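Local atomic coordinates of putative Nitroreductase (Anabaena variabilis ATCC 29413, PDB entry 3EO7), a protein that binds flavin mononucleotide and probably acts as an FMN-dependent oxidoreductase of the nitroreductase family. Residues 380-385 with 397-402; 434-439 with 493-498; 308-313 with 405-410. One frame throughout, in Å; residues are numbered along the deposited sequence.

Contact 1: residues 380-385 with 397-402; sequences IETFIA and YYYAPK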
loop_
_atom_site.group_PDB
_atom_site.type_symbol
_atom_site.label_atom_id
_atom_site.label_comp_id
_atom_site.label_asym_id
_atom_site.label_seq_id
_atom_site.Cartn_x
_atom_site.Cartn_y
_atom_site.Cartn_z
ATOM N N ILE A 380 8.450 -11.049 -0.781
ATOM C CA ILE A 380 8.937 -9.876 -1.490
ATOM C C ILE A 380 10.446 -9.708 -1.291
ATOM O O ILE A 380 10.960 -9.829 -0.173
ATOM C CB ILE A 380 8.195 -8.626 -1.001
ATOM C CG1 ILE A 380 6.731 -8.675 -1.506
ATOM C CG2 ILE A 380 8.888 -7.320 -1.479
ATOM C CD1 ILE A 380 5.909 -7.773 -0.819
ATOM N N GLU A 381 11.145 -9.499 -2.392
ATOM C CA GLU A 381 12.563 -9.224 -2.361
ATOM C C GLU A 381 12.785 -7.769 -2.776
ATOM O O GLU A 381 11.962 -7.152 -3.469
ATOM C CB GLU A 381 13.294 -10.187 -3.272
ATOM C CG GLU A 381 13.187 -11.657 -2.858
ATOM C CD GLU A 381 13.711 -11.928 -1.481
ATOM O OE1 GLU A 381 14.731 -11.314 -1.079
ATOM O OE2 GLU A 381 13.116 -12.777 -0.779
ATOM N N THR A 382 13.940 -7.232 -2.362
ATOM C CA THR A 382 14.268 -5.851 -2.613
ATOM C C THR A 382 15.624 -5.758 -3.308
ATOM O O THR A 382 16.604 -6.340 -2.834
ATOM C CB THR A 382 14.283 -5.036 -1.301
ATOM O OG1 THR A 382 12.998 -5.135 -0.651
ATOM C CG2 THR A 382 14.708 -3.555 -1.591
ATOM N N PHE A 383 15.652 -5.077 -4.451
ATOM C CA PHE A 383 16.897 -4.786 -5.204
ATOM C C PHE A 383 16.977 -3.296 -5.376
ATOM O O PHE A 383 15.947 -2.632 -5.566
ATOM C CB PHE A 383 16.937 -5.479 -6.570
ATOM C CG PHE A 383 16.956 -6.981 -6.462
ATOM C CD1 PHE A 383 15.775 -7.695 -6.230
ATOM C CD2 PHE A 383 18.166 -7.677 -6.525
ATOM C CE1 PHE A 383 15.802 -9.098 -6.096
ATOM C CE2 PHE A 383 18.183 -9.079 -6.396
ATOM C CZ PHE A 383 16.988 -9.765 -6.169
ATOM N N ILE A 384 18.188 -2.756 -5.282
ATOM C CA ILE A 384 18.361 -1.329 -5.388
ATOM C C ILE A 384 19.345 -0.970 -6.478
ATOM O O ILE A 384 20.498 -1.421 -6.463
ATOM C CB ILE A 384 18.847 -0.706 -4.038
ATOM C CG1 ILE A 384 17.982 -1.242 -2.877
ATOM C CG2 ILE A 384 18.832 0.807 -4.109
ATOM C CD1 ILE A 384 18.227 -0.559 -1.512
ATOM N N ALA A 385 18.891 -0.174 -7.435
ATOM C CA ALA A 385 19.796 0.395 -8.426
ATOM C C ALA A 385 20.306 1.707 -7.829
ATOM O O ALA A 385 19.528 2.627 -7.544
ATOM C CB ALA A 385 19.095 0.639 -9.769
ATOM N N TYR A 397 22.282 -3.645 -6.314
ATOM C CA TYR A 397 22.503 -4.340 -5.053
ATOM C C TYR A 397 21.261 -5.079 -4.626
ATOM O O TYR A 397 20.153 -4.572 -4.725
ATOM C CB TYR A 397 22.848 -3.332 -3.942
ATOM C CG TYR A 397 24.116 -2.561 -4.184
ATOM C CD1 TYR A 397 24.121 -1.462 -5.034
ATOM C CD2 TYR A 397 25.311 -2.936 -3.577
ATOM C CE1 TYR A 397 25.263 -0.763 -5.268
ATOM C CE2 TYR A 397 26.492 -2.218 -3.800
ATOM C CZ TYR A 397 26.457 -1.135 -4.661
ATOM O OH TYR A 397 27.607 -0.423 -4.895
ATOM N N TYR A 398 21.439 -6.299 -4.163
ATOM C CA TYR A 398 20.368 -6.988 -3.454
ATOM C C TYR A 398 20.361 -6.434 -2.034
ATOM O O TYR A 398 21.418 -6.251 -1.425
ATOM C CB TYR A 398 20.672 -8.474 -3.377
ATOM C CG TYR A 398 19.730 -9.267 -2.514
ATOM C CD1 TYR A 398 18.385 -9.386 -2.835
ATOM C CD2 TYR A 398 20.219 -9.970 -1.417
ATOM C CE1 TYR A 398 17.515 -10.162 -2.057
ATOM C CE2 TYR A 398 19.373 -10.780 -0.654
ATOM C CZ TYR A 398 18.032 -10.872 -0.988
ATOM O OH TYR A 398 17.220 -11.684 -0.243
ATOM N N TYR A 399 19.186 -6.117 -1.497
ATOM C CA TYR A 399 19.108 -5.691 -0.124
ATOM C C TYR A 399 18.581 -6.881 0.705
ATOM O O TYR A 399 17.514 -7.438 0.407
ATOM C CB TYR A 399 18.209 -4.471 0.052
ATOM C CG TYR A 399 17.968 -4.114 1.522
ATOM C CD1 TYR A 399 19.036 -3.814 2.378
ATOM C CD2 TYR A 399 16.670 -4.057 2.046
ATOM C CE1 TYR A 399 18.817 -3.488 3.731
ATOM C CE2 TYR A 399 16.453 -3.741 3.368
ATOM C CZ TYR A 399 17.523 -3.466 4.221
ATOM O OH TYR A 399 17.297 -3.137 5.543
ATOM N N ALA A 400 19.392 -7.287 1.683
ATOM C CA ALA A 400 19.133 -8.398 2.602
ATOM C C ALA A 400 18.691 -7.777 3.943
ATOM O O ALA A 400 19.511 -7.376 4.754
ATOM C CB ALA A 400 20.436 -9.236 2.798
ATOM N N PRO A 401 17.382 -7.647 4.158
ATOM C CA PRO A 401 16.963 -6.939 5.382
ATOM C C PRO A 401 17.230 -7.658 6.695
ATOM O O PRO A 401 17.394 -7.001 7.716
ATOM C CB PRO A 401 15.475 -6.720 5.164
ATOM C CG PRO A 401 15.066 -7.765 4.192
ATOM C CD PRO A 401 16.249 -7.979 3.287
ATOM N N LYS A 402 17.254 -8.983 6.692
ATOM C CA LYS A 402 17.538 -9.699 7.930
ATOM C C LYS A 402 19.000 -9.507 8.312
ATOM O O LYS A 402 19.330 -9.178 9.446
ATOM C CB LYS A 402 17.131 -11.162 7.842
ATOM C CG LYS A 402 15.674 -11.405 7.594
ATOM C CD LYS A 402 15.427 -12.906 7.468
ATOM C CE LYS A 402 13.936 -13.225 7.474
ATOM N NZ LYS A 402 13.208 -12.554 6.396
HETATM O O HOH W 1 15.137 -8.675 -0.091
#
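The hydroxyl of Tyr398 donates to the carboxylate of Glu381, OH to OE1 2.7 Å, striking that oxygen from above the carboxylate plane, while OE1 sits at the edge of the tyrosine ring; the phenol oxygen is also hydrogen-bonded to Tyr303 N. CG of Glu381 is anti to the carbonyl carbon and the chain bends once, at chi2 (-59°), which carries the acid over to the partner strand. OE1 also accepts a hydrogen bond from water 1, which bridges the two strands by donating to Tyr399 O and accepting from Thr382 N. Further along, the antiparallel ladder closes directly: Ile384 N meets Tyr397 O at 2.7 Å, nearly along the C=O axis, and Tyr397 N returns to Ile384 O at 2.9 Å. Tyr399 N to Thr382 O is also 2.9 Å and almost straight at hydrogen.

On the Phe383 face of the sheet, Tyr398 lays CD1 over the phenylalanine ring, 3.6 Å from CE2, with the planes oblique at 50°. On the other face Ile384 CD1 reaches Tyr399 CB, and Thr382 OG1 bonds to Tyr358 OH. A phenylalanine at Tyr398 would remove the hydroxyl, and would probably leave Glu381 OE1 less firmly held and the link to Tyr303 N lost. Within this beta hairpin a buried acid is thus held by a phenol and a water, which would help it stay ionised.

Contact 2: residues 434-439 with 493-498; sequences VIFHTS and LGIPND. With PGR (R-1,2-propanediol), chain R.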
loop_
_atom_site.group_PDB
_atom_site.type_symbol
_atom_site.label_atom_id
_atom_site.label_comp_id
_atom_site.label_asym_id
_atom_site.label_seq_id
_atom_site.Cartn_x
_atom_site.Cartn_y
_atom_site.Cartn_z
ATOM N N VAL A 434 17.024 3.730 -6.881
ATOM C CA VAL A 434 15.717 3.239 -7.315
ATOM C C VAL A 434 15.508 1.876 -6.672
ATOM O O VAL A 434 16.328 0.960 -6.867
ATOM C CB VAL A 434 15.610 3.176 -8.825
ATOM C CG1 VAL A 434 14.191 2.632 -9.217
ATOM C CG2 VAL A 434 15.852 4.570 -9.483
ATOM N N ILE A 435 14.464 1.756 -5.858
ATOM C CA ILE A 435 14.163 0.510 -5.168
ATOM C C ILE A 435 13.105 -0.332 -5.894
ATOM O O ILE A 435 12.001 0.136 -6.167
ATOM C CB ILE A 435 13.745 0.809 -3.715
ATOM C CG1 ILE A 435 14.892 1.539 -2.989
ATOM C CG2 ILE A 435 13.365 -0.465 -2.940
ATOM C CD1 ILE A 435 14.525 1.908 -1.579
ATOM N N PHE A 436 13.472 -1.574 -6.203
ATOM C CA PHE A 436 12.617 -2.526 -6.893
ATOM C C PHE A 436 12.127 -3.589 -5.921
ATOM O O PHE A 436 12.925 -4.243 -5.270
ATOM C CB PHE A 436 13.384 -3.232 -8.013
ATOM C CG PHE A 436 13.799 -2.318 -9.124
ATOM C CD1 PHE A 436 14.918 -1.511 -9.004
ATOM C CD2 PHE A 436 13.028 -2.214 -10.261
ATOM C CE1 PHE A 436 15.240 -0.610 -10.024
ATOM C CE2 PHE A 436 13.351 -1.331 -11.266
ATOM C CZ PHE A 436 14.449 -0.529 -11.143
ATOM N N HIS A 437 10.804 -3.715 -5.803
ATOM C CA HIS A 437 10.203 -4.781 -5.047
ATOM C C HIS A 437 9.829 -5.859 -6.045
ATOM O O HIS A 437 9.198 -5.590 -7.076
ATOM C CB HIS A 437 8.966 -4.271 -4.291
ATOM C CG HIS A 437 9.313 -3.368 -3.164
ATOM N ND1 HIS A 437 8.788 -2.103 -3.041
ATOM C CD2 HIS A 437 10.176 -3.527 -2.133
ATOM C CE1 HIS A 437 9.281 -1.537 -1.953
ATOM N NE2 HIS A 437 10.140 -2.374 -1.386
ATOM N N THR A 438 10.217 -7.086 -5.733
ATOM C CA THR A 438 9.993 -8.198 -6.621
ATOM C C THR A 438 9.427 -9.404 -5.884
ATOM O O THR A 438 9.446 -9.473 -4.655
ATOM C CB THR A 438 11.321 -8.636 -7.284
ATOM O OG1 THR A 438 12.111 -9.354 -6.335
ATOM C CG2 THR A 438 12.134 -7.418 -7.867
ATOM N N SER A 439 8.924 -10.348 -6.657
ATOM C CA SER A 439 8.430 -11.599 -6.118
ATOM C C SER A 439 8.471 -12.727 -7.128
ATOM O O SER A 439 8.188 -12.528 -8.304
ATOM C CB SER A 439 6.967 -11.439 -5.641
ATOM O OG SER A 439 6.505 -12.583 -4.943
ATOM N N LEU A 493 19.495 -5.083 -14.756
ATOM C CA LEU A 493 19.957 -4.971 -13.382
ATOM C C LEU A 493 20.533 -6.231 -12.757
ATOM O O LEU A 493 21.103 -6.188 -11.689
ATOM C CB LEU A 493 18.792 -4.401 -12.541
ATOM C CG LEU A 493 18.348 -2.970 -12.916
ATOM C CD1 LEU A 493 17.242 -2.509 -11.957
ATOM C CD2 LEU A 493 19.523 -1.916 -12.887
ATOM N N GLY A 494 20.353 -7.374 -13.398
ATOM C CA GLY A 494 20.844 -8.640 -12.839
ATOM C C GLY A 494 19.913 -9.263 -11.815
ATOM O O GLY A 494 20.291 -10.130 -11.000
ATOM N N ILE A 495 18.677 -8.820 -11.809
ATOM C CA ILE A 495 17.709 -9.411 -10.899
ATOM C C ILE A 495 17.394 -10.818 -11.393
ATOM O O ILE A 495 17.126 -11.005 -12.594
ATOM C CB ILE A 495 16.416 -8.548 -10.826
ATOM C CG1 ILE A 495 16.729 -7.128 -10.334
ATOM C CG2 ILE A 495 15.379 -9.240 -9.931
ATOM C CD1 ILE A 495 15.486 -6.207 -10.223
ATOM N N PRO A 496 17.484 -11.831 -10.507
ATOM C CA PRO A 496 17.205 -13.212 -10.882
ATOM C C PRO A 496 15.921 -13.328 -11.703
ATOM O O PRO A 496 14.897 -12.700 -11.384
ATOM C CB PRO A 496 17.119 -13.934 -9.535
ATOM C CG PRO A 496 18.066 -13.138 -8.639
ATOM C CD PRO A 496 17.894 -11.711 -9.093
ATOM N N ASN A 497 15.986 -14.160 -12.741
ATOM C CA ASN A 497 14.873 -14.352 -13.676
ATOM C C ASN A 497 13.531 -14.676 -13.025
ATOM O O ASN A 497 12.487 -14.236 -13.496
ATOM C CB ASN A 497 15.208 -15.490 -14.655
ATOM C CG ASN A 497 14.173 -15.635 -15.753
ATOM O OD1 ASN A 497 13.876 -14.676 -16.462
ATOM N ND2 ASN A 497 13.641 -16.845 -15.919
ATOM N N ASP A 498 13.564 -15.433 -11.936
ATOM C CA ASP A 498 12.338 -15.873 -11.273
ATOM C C ASP A 498 11.630 -14.759 -10.514
ATOM O O ASP A 498 10.510 -14.955 -10.076
ATOM C CB ASP A 498 12.607 -17.010 -10.297
ATOM C CG ASP A 498 12.863 -18.323 -11.012
ATOM O OD1 ASP A 498 12.563 -18.439 -12.226
ATOM O OD2 ASP A 498 13.394 -19.202 -10.342
HETATM C C1 PGR R . 11.025 -11.466 -16.124
HETATM C C2 PGR R . 12.289 -12.060 -16.756
HETATM C C3 PGR R . 11.935 -13.010 -17.894
HETATM O O1 PGR R . 10.848 -11.991 -14.792
HETATM O O2 PGR R . 13.164 -11.055 -17.308
#
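Along strand 433-439 the touching starts at Phe436, whose side chain leaves the backbone toward the 493-498 loop. Its CG stands anti to the carbonyl carbon (chi1 -66°), which presents one ring face to Leu493. The methyl CD1 of that leucine presses onto this face as a CH-pi contact, 3.8 Å from the ring centroid and 29° off the normal. It is displaced toward the CE1-CZ rim, with CE1 to CD1 only 3.4 Å, and the two side chains cross at about a right angle. Nearer the backbone, Phe436 CB meets Ile495 CD1 at 4.3 Å, so leucine and isoleucine share one aromatic residue. Two positions on, Thr438 turns its methyl to the same isoleucine, CG2 to CG2 4.3 Å, while its hydroxyl bonds to Glu499. Ser439 CB points away, its OG bonding to Leu379 O, and here two backbone oxygens, Ser439 O and Asp498 O, lie 3.8 Å apart.

Between the two apolar residues of the loop, Gly494 turns the chain out of helix 486-493 with positive phi (83°), a backbone shape at which a CB would collide with the preceding carbonyl. The loop thus runs from that helix to strand 500-508, covering one side of strand 433-439; Phe436 also packs on Val501 and Ile504 of strand 500-508, while His437 lies against Ala460 and Leu463 of helix 452-473.

Contact 3: residues 308-313 with 405-410; sequences CLKIST and ELRQIR. With PGR (R-1,2-propanediol), chain S; ACT (acetate ion), chain P.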
loop_
_atom_site.group_PDB
_atom_site.type_symbol
_atom_site.label_atom_id
_atom_site.label_comp_id
_atom_site.label_asym_id
_atom_site.label_seq_id
_atom_site.Cartn_x
_atom_site.Cartn_y
_atom_site.Cartn_z
ATOM N N CYS A 308 29.739 -12.152 -3.499
ATOM C CA CYS A 308 29.545 -10.766 -3.905
ATOM C C CYS A 308 29.917 -9.822 -2.762
ATOM O O CYS A 308 29.806 -10.166 -1.594
ATOM C CB CYS A 308 28.086 -10.499 -4.284
ATOM S SG CYS A 308 27.590 -11.260 -5.831
ATOM N N LEU A 309 30.352 -8.626 -3.133
ATOM C CA LEU A 309 30.679 -7.590 -2.171
ATOM C C LEU A 309 29.487 -7.253 -1.293
ATOM O O LEU A 309 28.393 -6.994 -1.785
ATOM C CB LEU A 309 31.140 -6.322 -2.872
ATOM C CG LEU A 309 31.446 -5.106 -1.977
ATOM C CD1 LEU A 309 32.590 -5.394 -1.011
ATOM C CD2 LEU A 309 31.715 -3.892 -2.895
ATOM N N LYS A 310 29.685 -7.293 0.020
ATOM C CA LYS A 310 28.615 -6.935 0.950
ATOM C C LYS A 310 29.014 -5.742 1.813
ATOM O O LYS A 310 30.178 -5.615 2.242
ATOM C CB LYS A 310 28.125 -8.136 1.757
ATOM C CG LYS A 310 29.126 -8.812 2.649
ATOM C CD LYS A 310 28.540 -10.101 3.293
ATOM C CE LYS A 310 27.762 -10.881 2.252
ATOM N NZ LYS A 310 27.226 -12.170 2.631
ATOM N N ILE A 311 28.019 -4.889 2.059
ATOM C CA ILE A 311 28.154 -3.616 2.735
ATOM C C ILE A 311 27.044 -3.556 3.789
ATOM O O ILE A 311 25.867 -3.769 3.461
ATOM C CB ILE A 311 27.968 -2.394 1.770
ATOM C CG1 ILE A 311 28.921 -2.416 0.555
ATOM C CG2 ILE A 311 28.174 -1.082 2.516
ATOM C CD1 ILE A 311 28.315 -2.974 -0.719
ATOM N N SER A 312 27.397 -3.278 5.037
ATOM C CA SER A 312 26.372 -3.192 6.075
ATOM C C SER A 312 25.506 -1.949 5.875
ATOM O O SER A 312 25.988 -0.901 5.490
ATOM C CB SER A 312 26.986 -3.114 7.465
ATOM O OG SER A 312 25.978 -3.066 8.455
ATOM N N THR A 313 24.220 -2.099 6.172
ATOM C CA THR A 313 23.274 -1.004 6.139
ATOM C C THR A 313 22.795 -0.635 7.552
ATOM O O THR A 313 21.885 0.183 7.702
ATOM C CB THR A 313 22.058 -1.377 5.292
ATOM O OG1 THR A 313 21.429 -2.553 5.838
ATOM C CG2 THR A 313 22.479 -1.571 3.826
ATOM N N GLU A 405 22.303 -5.958 4.931
ATOM C CA GLU A 405 23.389 -5.807 3.995
ATOM C C GLU A 405 22.893 -5.496 2.597
ATOM O O GLU A 405 21.801 -5.928 2.222
ATOM C CB GLU A 405 24.166 -7.106 3.883
ATOM C CG GLU A 405 24.950 -7.459 5.079
ATOM C CD GLU A 405 25.654 -8.793 4.945
ATOM O OE1 GLU A 405 25.363 -9.598 4.026
ATOM O OE2 GLU A 405 26.467 -9.055 5.829
ATOM N N LEU A 406 23.715 -4.754 1.855
ATOM C CA LEU A 406 23.588 -4.602 0.421
ATOM C C LEU A 406 24.637 -5.566 -0.150
ATOM O O LEU A 406 25.755 -5.648 0.355
ATOM C CB LEU A 406 23.898 -3.198 -0.064
ATOM C CG LEU A 406 22.903 -2.114 0.351
ATOM C CD1 LEU A 406 23.438 -0.694 0.084
ATOM C CD2 LEU A 406 21.566 -2.368 -0.345
ATOM N N ARG A 407 24.245 -6.340 -1.152
ATOM C CA ARG A 407 25.170 -7.283 -1.814
ATOM C C ARG A 407 25.228 -6.849 -3.280
ATOM O O ARG A 407 24.194 -6.818 -3.940
ATOM C CB ARG A 407 24.669 -8.706 -1.623
ATOM C CG ARG A 407 24.528 -9.024 -0.132
ATOM C CD ARG A 407 23.993 -10.374 0.187
ATOM N NE ARG A 407 23.924 -10.555 1.639
ATOM C CZ ARG A 407 23.185 -11.465 2.271
ATOM N NH1 ARG A 407 22.378 -12.268 1.603
ATOM N NH2 ARG A 407 23.231 -11.543 3.597
ATOM N N GLN A 408 26.408 -6.422 -3.742
ATOM C CA GLN A 408 26.566 -5.879 -5.116
ATOM C C GLN A 408 26.502 -6.999 -6.138
ATOM O O GLN A 408 27.294 -7.937 -6.093
ATOM C CB GLN A 408 27.885 -5.138 -5.269
ATOM C CG GLN A 408 28.015 -4.326 -6.545
ATOM C CD GLN A 408 29.361 -3.693 -6.657
ATOM O OE1 GLN A 408 30.337 -4.349 -7.045
ATOM N NE2 GLN A 408 29.439 -2.399 -6.338
ATOM N N ILE A 409 25.537 -6.895 -7.033
ATOM C CA ILE A 409 25.345 -7.895 -8.083
ATOM C C ILE A 409 25.719 -7.369 -9.470
ATOM O O ILE A 409 25.926 -8.161 -10.359
ATOM C CB ILE A 409 23.986 -8.563 -8.027
ATOM C CG1 ILE A 409 22.850 -7.596 -8.339
ATOM C CG2 ILE A 409 23.821 -9.315 -6.656
ATOM C CD1 ILE A 409 21.449 -8.307 -8.358
ATOM N N ARG A 410 25.793 -6.042 -9.644
ATOM C CA ARG A 410 26.280 -5.452 -10.880
ATOM C C ARG A 410 26.964 -4.117 -10.545
ATOM O O ARG A 410 26.545 -3.406 -9.618
ATOM C CB ARG A 410 25.193 -5.183 -11.909
ATOM C CG ARG A 410 24.482 -6.375 -12.499
ATOM C CD ARG A 410 25.342 -7.287 -13.352
ATOM N NE ARG A 410 24.534 -8.357 -13.959
ATOM C CZ ARG A 410 24.168 -9.473 -13.326
ATOM N NH1 ARG A 410 24.538 -9.729 -12.075
ATOM N NH2 ARG A 410 23.426 -10.364 -13.962
HETATM C C1 PGR S . 30.583 -8.731 -7.036
HETATM C C2 PGR S . 30.705 -7.855 -8.292
HETATM C C3 PGR S . 29.322 -7.634 -8.921
HETATM O O1 PGR S . 29.955 -8.059 -5.944
HETATM O O2 PGR S . 31.401 -6.615 -8.092
HETATM C C ACT P . 22.046 -12.970 -11.721
HETATM O O ACT P . 22.446 -12.173 -10.798
HETATM O OXT ACT P . 22.611 -12.935 -12.856
HETATM C CH3 ACT P . 20.922 -13.943 -11.555
HETATM O O HOH W 2 26.375 -12.252 5.184
#
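Three backbone hydrogen bonds pair strand 310-312 and its approach with strand 405-410. Ile311 and Leu406 exchange two, Ile311 N to Leu406 O and Leu406 N to Ile311 O, both 2.9 Å and in the carbonyl plane. Gln408 N gives the third to Leu309 O at 2.8 Å, nearly along the C=O axis. Between the remaining polar atoms of that pair a propanediol, probably from the crystallisation liquor, stands in for a direct bond: its O1 accepts from Leu309 N and donates to Gln408 O, while its O2 donates to Gln408 OE1. Gln408 NE2 has its own partners in Glu393 and Tyr397.

On the face carrying Lys310, Glu405 and Arg407 a salt-bridge network forms around Glu405 OE1. Arg407, extended from CG to NE, grips this oxygen side-on with NE and NH2, each 2.9 Å from OE1, which lies in the guanidinium plane. Lys310, with CG in the crowded position between N and carbonyl carbon (chi1 62°) and a bend at chi3, brings NZ to 3.5 Å from OE1; water 2 accepts from NZ and donates to OE1. The ammonium also stands over one face of the guanidinium, NZ to NE 3.8 Å. Beyond the strand end Thr313 CG2 packs on Leu406 CG, the side chains crossing at about a right angle. Ile409 and Arg410 both face Cys396 in a classic beta bulge; Arg410 NH1 bonds to Ile409 O and NH2 to an acetate, probably from the liquor.

One carboxylate oxygen thus serves two cations: its charge would offset their repulsion, and they would probably keep Glu405 ionised.

All three contacts reach the same mixed sheet and lie on one side of the chain's centre. Contacts 1 and 2 have centres about 8 Å apart and meet where strands 381-390 and 433-439 pair, through Phe383 O and Phe436 N; Pro496 also packs on Phe383. Contacts 1 and 3, about 9 Å apart, join through neighbouring strands 395-400 and 405-411. Contacts 2 and 3, about 15 Å apart, touch where Gly494 meets Ile409 and Arg410. Along the chain, segment 308-313 comes first, then contact 1, 405-410 and contact 2. In space the contacts step across the sheet from strand 310-312 through the hairpin to strand 433-439, whose Phe436 side chain is about 11 Å from the bound FMN.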